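Local coordinates for ARO (armadillo repeats only protein) (Plasmodium falciparum Santa Lucia, PDB 5EWP), which is an armadillo-repeat protein that probably serves as a protein-binding scaffold in the translocation and attachment of rhoptries to the apical pole of the parasite, at residues V32-S37 with A60-Q65; N154-D159 with E202-N207. One frame throughout, in Å; residues are numbered along the deposited sequence.

Overall arrangement
Contact 1 sets the C-terminal part of helix 28-34 and its turn against the side of helix 58-70, whereas in contact 2 the C-terminal parts of helices 142-156 and 192-205 meet. The two share no helix and lie on opposite sides of the chain's centre, with their own centres about 31 Å apart and their nearest atoms about 16 Å apart, so neither touches the other. All four touching residues of contact 1 are buried and small or aliphatic. Contact 2 is partly buried: a perpendicular phenylalanine pair fills its inner side, while Val157, Asp203 and a water occupy the outer.

Contact 1: residues V32-S37 with A60-Q65; sequences VNLCSS and ALSATQ
Leu34 and Ser62 make the nearest approach between segments 32-37 and 60-65, with Leu34 CB 3.3 Å from Ser62 OG; the same oxygen also has Leu34 CD1 at 4.0 Å. Beside this pair the thiol of Cys35 lies against Ala63, its SG 3.8 Å from Ala63 N and 4.0 Å from Ala63 CB, so the sulfur meets both backbone and methyl. The SG lies anti to the carbonyl carbon of its own residue (chi1 -75°), which carries it across to the flank of helix 58-70. Small side chains permit the close approach: the CA atoms of Cys35 and Ser62 are 5.5 Å apart, and 191 Å² is buried in total. These are helix-to-helix contacts of an armadillo-repeat protein, in which successive helices stack into an elongated superhelical solenoid; here the C-terminal part of helix 28-34 packs on helix 58-70. The Ser62 hydroxyl, pressed against aliphatic carbon, is satisfied within its own helix by a hydrogen bond with Ile58 O. In the same helix Ala60 O accepts from both Thr64 N and Thr64 OG1, which arrive from opposite faces of its carbonyl plane. Thr64 OG1 is 2.8 Å from Ala60 O and tilted 30° out of that plane. In segment 32-37, a type I turn from Leu34 to Ser37 leads the chain away from the helix, with Ser37 N bonded to Leu34 O at 2.9 Å. Arg102 of helix 100-113 binds Cys35 O, and Asp15 of helix 14-25 is hydrogen-bonded with Ser37 OG. Val90 lies against Cys35, while Phe91 and Leu94 cover Ala63.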
ATOM      1  N   VAL A  32      -1.688  19.304   0.550  1.00 16.12           N
ATOM      2  CA  VAL A  32      -1.526  18.659   1.848  1.00 16.33           C
ATOM      3  C   VAL A  32      -2.370  19.343   2.937  1.00 20.50           C
ATOM      4  O   VAL A  32      -3.039  18.672   3.726  1.00 18.62           O
ATOM      5  CB  VAL A  32      -0.033  18.616   2.249  1.00 15.38           C
ATOM      6  CG1 VAL A  32       0.138  18.092   3.668  1.00 18.67           C
ATOM      7  CG2 VAL A  32       0.694  17.708   1.285  1.00 16.91           C
ATOM      8  N   ASN A  33      -2.362  20.676   2.959  1.00 19.00           N
ATOM      9  CA  ASN A  33      -3.155  21.430   3.924  1.00 19.47           C
ATOM     10  C   ASN A  33      -4.635  21.185   3.742  1.00 17.99           C
ATOM     11  O   ASN A  33      -5.405  21.223   4.708  1.00 22.39           O
ATOM     12  CB  ASN A  33      -2.880  22.932   3.807  1.00 25.87           C
ATOM     13  CG  ASN A  33      -1.461  23.290   4.162  1.00 31.42           C
ATOM     14  OD1 ASN A  33      -0.808  22.578   4.922  1.00 26.54           O
ATOM     15  ND2 ASN A  33      -0.975  24.401   3.619  1.00 36.65           N
ATOM     16  N   LEU A  34      -5.028  20.950   2.492  1.00 16.20           N
ATOM     17  CA  LEU A  34      -6.444  20.749   2.145  1.00 17.08           C
ATOM     18  C   LEU A  34      -6.949  19.333   2.448  1.00 14.96           C
ATOM     19  O   LEU A  34      -8.154  19.090   2.440  1.00 16.98           O
ATOM     20  CB  LEU A  34      -6.652  21.074   0.668  1.00 18.83           C
ATOM     21  CG  LEU A  34      -6.715  22.554   0.306  1.00 18.18           C
ATOM     22  CD1 LEU A  34      -6.751  22.673  -1.190  1.00 22.79           C
ATOM     23  CD2 LEU A  34      -7.962  23.201   0.937  1.00 23.29           C
ATOM     24  N   CYS A  35      -6.041  18.397   2.723  1.00 18.22           N
ATOM     25  CA  CYS A  35      -6.478  17.031   3.005  1.00 15.68           C
ATOM     26  C   CYS A  35      -7.433  16.959   4.199  1.00 20.37           C
ATOM     27  O   CYS A  35      -8.271  16.058   4.276  1.00 19.85           O
ATOM     28  CB  CYS A  35      -5.283  16.113   3.249  1.00 16.64           C
ATOM     29  SG  CYS A  35      -4.387  15.644   1.766  1.00 19.73           S
ATOM     30  N   SER A  36      -7.324  17.910   5.125  1.00 19.45           N
ATOM     31  CA  SER A  36      -8.208  17.912   6.291  1.00 27.46           C
ATOM     32  C   SER A  36      -9.605  18.484   5.983  1.00 23.37           C
ATOM     33  O   SER A  36     -10.509  18.396   6.810  1.00 27.13           O
ATOM     34  CB  SER A  36      -7.567  18.698   7.443  1.00 30.51           C
ATOM     35  OG  SER A  36      -7.343  20.048   7.081  1.00 34.76           O
ATOM     36  N   SER A  37      -9.779  19.074   4.803  1.00 19.35           N
ATOM     37  CA  SER A  37     -11.055  19.693   4.468  1.00 25.90           C
ATOM     38  C   SER A  37     -12.188  18.681   4.453  1.00 27.40           C
ATOM     39  O   SER A  37     -12.062  17.616   3.862  1.00 21.68           O
ATOM     40  CB  SER A  37     -11.000  20.390   3.110  1.00 21.10           C
ATOM     41  OG  SER A  37     -12.293  20.889   2.803  1.00 23.91           O
ATOM     42  N   ALA A  60     -10.542  14.367   0.594  1.00 16.76           N
ATOM     43  CA  ALA A  60     -10.206  13.153  -0.140  1.00 16.18           C
ATOM     44  C   ALA A  60      -9.758  13.458  -1.574  1.00 19.93           C
ATOM     45  O   ALA A  60      -8.907  12.764  -2.130  1.00 17.12           O
ATOM     46  CB  ALA A  60     -11.383  12.202  -0.147  1.00 18.52           C
ATOM     47  N   LEU A  61     -10.337  14.491  -2.173  1.00 14.86           N
ATOM     48  CA  LEU A  61      -9.971  14.873  -3.528  1.00 12.36           C
ATOM     49  C   LEU A  61      -8.528  15.388  -3.595  1.00 14.36           C
ATOM     50  O   LEU A  61      -7.800  15.142  -4.559  1.00 14.10           O
ATOM     51  CB  LEU A  61     -10.930  15.936  -4.031  1.00 17.47           C
ATOM     52  CG  LEU A  61     -10.818  16.294  -5.510  1.00 17.97           C
ATOM     53  CD1 LEU A  61     -11.074  15.086  -6.395  1.00 22.11           C
ATOM     54  CD2 LEU A  61     -11.801  17.416  -5.801  1.00 18.39           C
ATOM     55  N   SER A  62      -8.126  16.109  -2.553  1.00 15.34           N
ATOM     56  CA  SER A  62      -6.776  16.655  -2.464  1.00 16.18           C
ATOM     57  C   SER A  62      -5.768  15.524  -2.294  1.00 14.91           C
ATOM     58  O   SER A  62      -4.720  15.517  -2.934  1.00 16.50           O
ATOM     59  CB  SER A  62      -6.688  17.646  -1.308  1.00 14.52           C
ATOM     60  OG  SER A  62      -7.520  18.782  -1.547  1.00 18.42           O
ATOM     61  N   ALA A  63      -6.100  14.559  -1.443  1.00 15.48           N
ATOM     62  CA  ALA A  63      -5.272  13.366  -1.279  1.00 13.37           C
ATOM     63  C   ALA A  63      -5.130  12.644  -2.623  1.00 12.57           C
ATOM     64  O   ALA A  63      -4.054  12.141  -2.956  1.00 14.88           O
ATOM     65  CB  ALA A  63      -5.862  12.438  -0.217  1.00 15.95           C
ATOM     66  N   THR A  64      -6.216  12.604  -3.402  1.00 15.15           N
ATOM     67  CA  THR A  64      -6.165  11.960  -4.706  1.00 14.27           C
ATOM     68  C   THR A  64      -5.239  12.726  -5.681  1.00 15.47           C
ATOM     69  O   THR A  64      -4.460  12.120  -6.404  1.00 17.11           O
ATOM     70  CB  THR A  64      -7.575  11.814  -5.302  1.00 16.34           C
ATOM     71  OG1 THR A  64      -8.395  11.088  -4.371  1.00 18.55           O
ATOM     72  CG2 THR A  64      -7.515  11.066  -6.613  1.00 19.67           C
ATOM     73  N   GLN A  65      -5.296  14.053  -5.688  1.00 15.30           N
ATOM     74  CA  GLN A  65      -4.408  14.806  -6.576  1.00 14.89           C
ATOM     75  C   GLN A  65      -2.951  14.606  -6.176  1.00 15.54           C
ATOM     76  O   GLN A  65      -2.070  14.554  -7.040  1.00 16.39           O
ATOM     77  CB  GLN A  65      -4.734  16.296  -6.573  1.00 14.43           C
ATOM     78  CG  GLN A  65      -6.154  16.619  -7.076  1.00 26.52           C
ATOM     79  CD  GLN A  65      -6.444  16.091  -8.480  1.00 34.84           C
ATOM     80  OE1 GLN A  65      -7.564  15.674  -8.766  1.00 43.58           O
ATOM     81  NE2 GLN A  65      -5.444  16.111  -9.356  1.00 26.83           N
TER

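Contact 2: residues N154-D159 with E202-N207; sequences NIFVLD and EDFILN
Phe156 and Val157, near the C-terminal part of helix 142-156 and in the type I turn from Phe156 to Asp159, face the last turn of helix 192-205 with the CA atoms of Val157 and Asp203 6.5 Å apart. Phe156 meets Phe204 in a T-shaped (edge-to-face) stack: the edge of Phe204 is directed at the face of Phe156, with centroids 5.6 Å apart and planes at 87°. Phe204 CD1 sits 4.1 Å above the Phe156 plane, over the ring centre. Two torsions set this up: Phe156 CG stands between its backbone N and carbonyl carbon (chi1 65°), whereas Phe204 CG is anti to its N (chi1 -177°). The Phe156 rim also reaches the backbone, CE1 lying 3.7 Å from Phe204 CA. Nearer solvent, Val157 CG1 rests 3.7 Å from Asp203 CB, the two side chains side by side and pointing the same way. Asp203 OD2 forms a salt bridge with Arg153 of helix 142-156. A water lies 2.8 Å from Val157 O and makes a weak, long approach to Leu206 O; it need not donate to both at once. In this armadillo-repeat stack, helix 160-168 packs on both partners: Lys163 NZ bonds the carbonyls of Asp203, Phe204 and Leu206, and Phe166 meets the Phe156 ring. Phe215 of helix 213-220, which follows strands 206-207 and 210-211 in the chain, meets the Phe204 ring.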
ATOM      1  N   ASN A 154       7.870  -2.424   0.808  1.00 16.68           N
ATOM      2  CA  ASN A 154       8.801  -1.348   0.442  1.00 13.40           C
ATOM      3  C   ASN A 154       9.426  -0.729   1.680  1.00 21.21           C
ATOM      4  O   ASN A 154      10.596  -0.313   1.662  1.00 17.50           O
ATOM      5  CB  ASN A 154       8.097  -0.285  -0.417  1.00 13.96           C
ATOM      6  CG  ASN A 154       7.780  -0.792  -1.834  1.00 16.65           C
ATOM      7  OD1 ASN A 154       8.297  -1.818  -2.263  1.00 23.28           O
ATOM      8  ND2 ASN A 154       6.950  -0.055  -2.562  1.00 17.41           N
ATOM      9  N   ILE A 155       8.660  -0.694   2.764  1.00 16.26           N
ATOM     10  CA  ILE A 155       9.176  -0.233   4.051  1.00 14.07           C
ATOM     11  C   ILE A 155      10.069  -1.280   4.720  1.00 16.24           C
ATOM     12  O   ILE A 155      11.205  -0.956   5.088  1.00 17.82           O
ATOM     13  CB  ILE A 155       8.020   0.144   5.017  1.00 15.59           C
ATOM     14  CG1 ILE A 155       7.289   1.378   4.484  1.00 11.91           C
ATOM     15  CG2 ILE A 155       8.532   0.417   6.424  1.00 19.90           C
ATOM     16  CD1 ILE A 155       5.871   1.558   5.079  1.00 17.35           C
ATOM     17  N   PHE A 156       9.597  -2.520   4.895  1.00 16.61           N
ATOM     18  CA  PHE A 156      10.341  -3.391   5.811  1.00 18.76           C
ATOM     19  C   PHE A 156      11.644  -3.927   5.220  1.00 18.99           C
ATOM     20  O   PHE A 156      12.515  -4.350   5.973  1.00 18.74           O
ATOM     21  CB  PHE A 156       9.479  -4.559   6.388  1.00 19.06           C
ATOM     22  CG  PHE A 156       8.981  -5.607   5.392  1.00 18.89           C
ATOM     23  CD1 PHE A 156       9.845  -6.360   4.611  1.00 20.15           C
ATOM     24  CD2 PHE A 156       7.622  -5.917   5.343  1.00 16.34           C
ATOM     25  CE1 PHE A 156       9.363  -7.345   3.752  1.00 17.81           C
ATOM     26  CE2 PHE A 156       7.141  -6.895   4.497  1.00 14.38           C
ATOM     27  CZ  PHE A 156       7.995  -7.612   3.705  1.00 20.26           C
ATOM     28  N   VAL A 157      11.819  -3.890   3.902  1.00 15.74           N
ATOM     29  CA  VAL A 157      13.086  -4.398   3.356  1.00 17.69           C
ATOM     30  C   VAL A 157      14.281  -3.522   3.729  1.00 22.43           C
ATOM     31  O   VAL A 157      15.429  -3.965   3.639  1.00 20.75           O
ATOM     32  CB  VAL A 157      13.058  -4.540   1.830  1.00 20.38           C
ATOM     33  CG1 VAL A 157      12.031  -5.580   1.413  1.00 28.30           C
ATOM     34  CG2 VAL A 157      12.786  -3.209   1.156  1.00 22.26           C
ATOM     35  N   LEU A 158      14.024  -2.305   4.191  1.00 17.98           N
ATOM     36  CA  LEU A 158      15.101  -1.346   4.438  1.00 19.69           C
ATOM     37  C   LEU A 158      15.852  -1.558   5.757  1.00 20.48           C
ATOM     38  O   LEU A 158      17.006  -1.129   5.894  1.00 25.01           O
ATOM     39  CB  LEU A 158      14.533   0.072   4.393  1.00 19.92           C
ATOM     40  CG  LEU A 158      14.011   0.521   3.029  1.00 21.32           C
ATOM     41  CD1 LEU A 158      13.450   1.928   3.163  1.00 23.96           C
ATOM     42  CD2 LEU A 158      15.113   0.477   1.972  1.00 16.80           C
ATOM     43  N   ASP A 159      15.236  -2.246   6.711  1.00 16.16           N
ATOM     44  CA  ASP A 159      15.813  -2.341   8.053  1.00 19.11           C
ATOM     45  C   ASP A 159      15.298  -3.563   8.810  1.00 26.80           C
ATOM     46  O   ASP A 159      14.101  -3.839   8.836  1.00 20.35           O
ATOM     47  CB  ASP A 159      15.503  -1.059   8.824  1.00 20.18           C
ATOM     48  CG  ASP A 159      16.348  -0.877  10.064  1.00 28.74           C
ATOM     49  OD1 ASP A 159      16.520  -1.826  10.857  1.00 25.48           O
ATOM     50  OD2 ASP A 159      16.836   0.257  10.250  1.00 36.41           O
ATOM     51  N   GLU A 202       9.643 -13.703   0.550  1.00 24.21           N
ATOM     52  CA  GLU A 202      11.064 -13.881   0.292  1.00 23.35           C
ATOM     53  C   GLU A 202      11.857 -12.654   0.742  1.00 26.43           C
ATOM     54  O   GLU A 202      12.913 -12.788   1.373  1.00 23.11           O
ATOM     55  CB  GLU A 202      11.313 -14.158  -1.193  1.00 25.80           C
ATOM     56  CG  GLU A 202      10.844 -15.529  -1.650  1.00 37.28           C
ATOM     57  CD  GLU A 202      11.201 -15.817  -3.099  1.00 51.46           C
ATOM     58  OE1 GLU A 202      11.205 -14.866  -3.910  1.00 51.99           O
ATOM     59  OE2 GLU A 202      11.474 -16.994  -3.425  1.00 52.37           O
ATOM     60  N   ASP A 203      11.347 -11.463   0.427  1.00 21.20           N
ATOM     61  CA  ASP A 203      12.032 -10.225   0.787  1.00 23.54           C
ATOM     62  C   ASP A 203      12.098 -10.013   2.291  1.00 26.13           C
ATOM     63  O   ASP A 203      13.013  -9.358   2.798  1.00 25.85           O
ATOM     64  CB  ASP A 203      11.357  -9.027   0.107  1.00 24.83           C
ATOM     65  CG  ASP A 203      11.602  -9.010  -1.393  1.00 28.81           C
ATOM     66  OD1 ASP A 203      12.435  -9.825  -1.861  1.00 29.90           O
ATOM     67  OD2 ASP A 203      10.994  -8.189  -2.104  1.00 22.91           O
ATOM     68  N   PHE A 204      11.122 -10.565   2.997  1.00 17.15           N
ATOM     69  CA  PHE A 204      11.122 -10.561   4.453  1.00 16.63           C
ATOM     70  C   PHE A 204      12.217 -11.487   4.988  1.00 20.84           C
ATOM     71  O   PHE A 204      12.958 -11.128   5.896  1.00 21.70           O
ATOM     72  CB  PHE A 204       9.756 -11.011   4.992  1.00 18.13           C
ATOM     73  CG  PHE A 204       9.647 -10.980   6.489  1.00 21.00           C
ATOM     74  CD1 PHE A 204       9.388  -9.792   7.149  1.00 19.99           C
ATOM     75  CD2 PHE A 204       9.780 -12.139   7.233  1.00 22.92           C
ATOM     76  CE1 PHE A 204       9.281  -9.749   8.537  1.00 21.72           C
ATOM     77  CE2 PHE A 204       9.661 -12.116   8.614  1.00 25.51           C
ATOM     78  CZ  PHE A 204       9.416 -10.920   9.275  1.00 23.91           C
ATOM     79  N   ILE A 205      12.301 -12.684   4.419  1.00 21.52           N
ATOM     80  CA  ILE A 205      13.227 -13.701   4.919  1.00 17.42           C
ATOM     81  C   ILE A 205      14.671 -13.306   4.639  1.00 20.66           C
ATOM     82  O   ILE A 205      15.552 -13.545   5.465  1.00 27.64           O
ATOM     83  CB  ILE A 205      12.938 -15.082   4.288  1.00 27.01           C
ATOM     84  CG1 ILE A 205      11.579 -15.613   4.757  1.00 23.13           C
ATOM     85  CG2 ILE A 205      14.054 -16.094   4.615  1.00 26.38           C
ATOM     86  CD1 ILE A 205      11.021 -16.706   3.875  1.00 27.44           C
ATOM     87  N   LEU A 206      14.904 -12.689   3.485  1.00 18.80           N
ATOM     88  CA  LEU A 206      16.260 -12.404   3.025  1.00 26.69           C
ATOM     89  C   LEU A 206      16.731 -10.992   3.353  1.00 28.71           C
ATOM     90  O   LEU A 206      15.972 -10.028   3.247  1.00 22.84           O
ATOM     91  CB  LEU A 206      16.353 -12.626   1.515  1.00 27.56           C
ATOM     92  CG  LEU A 206      15.942 -14.022   1.050  1.00 32.88           C
ATOM     93  CD1 LEU A 206      15.842 -14.089  -0.469  1.00 24.01           C
ATOM     94  CD2 LEU A 206      16.918 -15.065   1.595  1.00 34.86           C
ATOM     95  N   ASN A 207      18.002 -10.893   3.735  1.00 26.55           N
ATOM     96  CA  ASN A 207      18.694  -9.613   3.807  1.00 30.09           C
ATOM     97  C   ASN A 207      19.768  -9.637   2.738  1.00 32.95           C
ATOM     98  O   ASN A 207      20.796 -10.294   2.903  1.00 29.65           O
ATOM     99  CB  ASN A 207      19.300  -9.375   5.190  1.00 34.15           C
ATOM    100  CG  ASN A 207      20.069  -8.070   5.272  1.00 46.77           C
ATOM    101  OD1 ASN A 207      20.089  -7.288   4.324  1.00 51.07           O
ATOM    102  ND2 ASN A 207      20.731  -7.846   6.394  1.00 50.68           N
TER
HETATM  103  O   HOH W   1      16.096  -6.673   3.696  1.00 27.71           O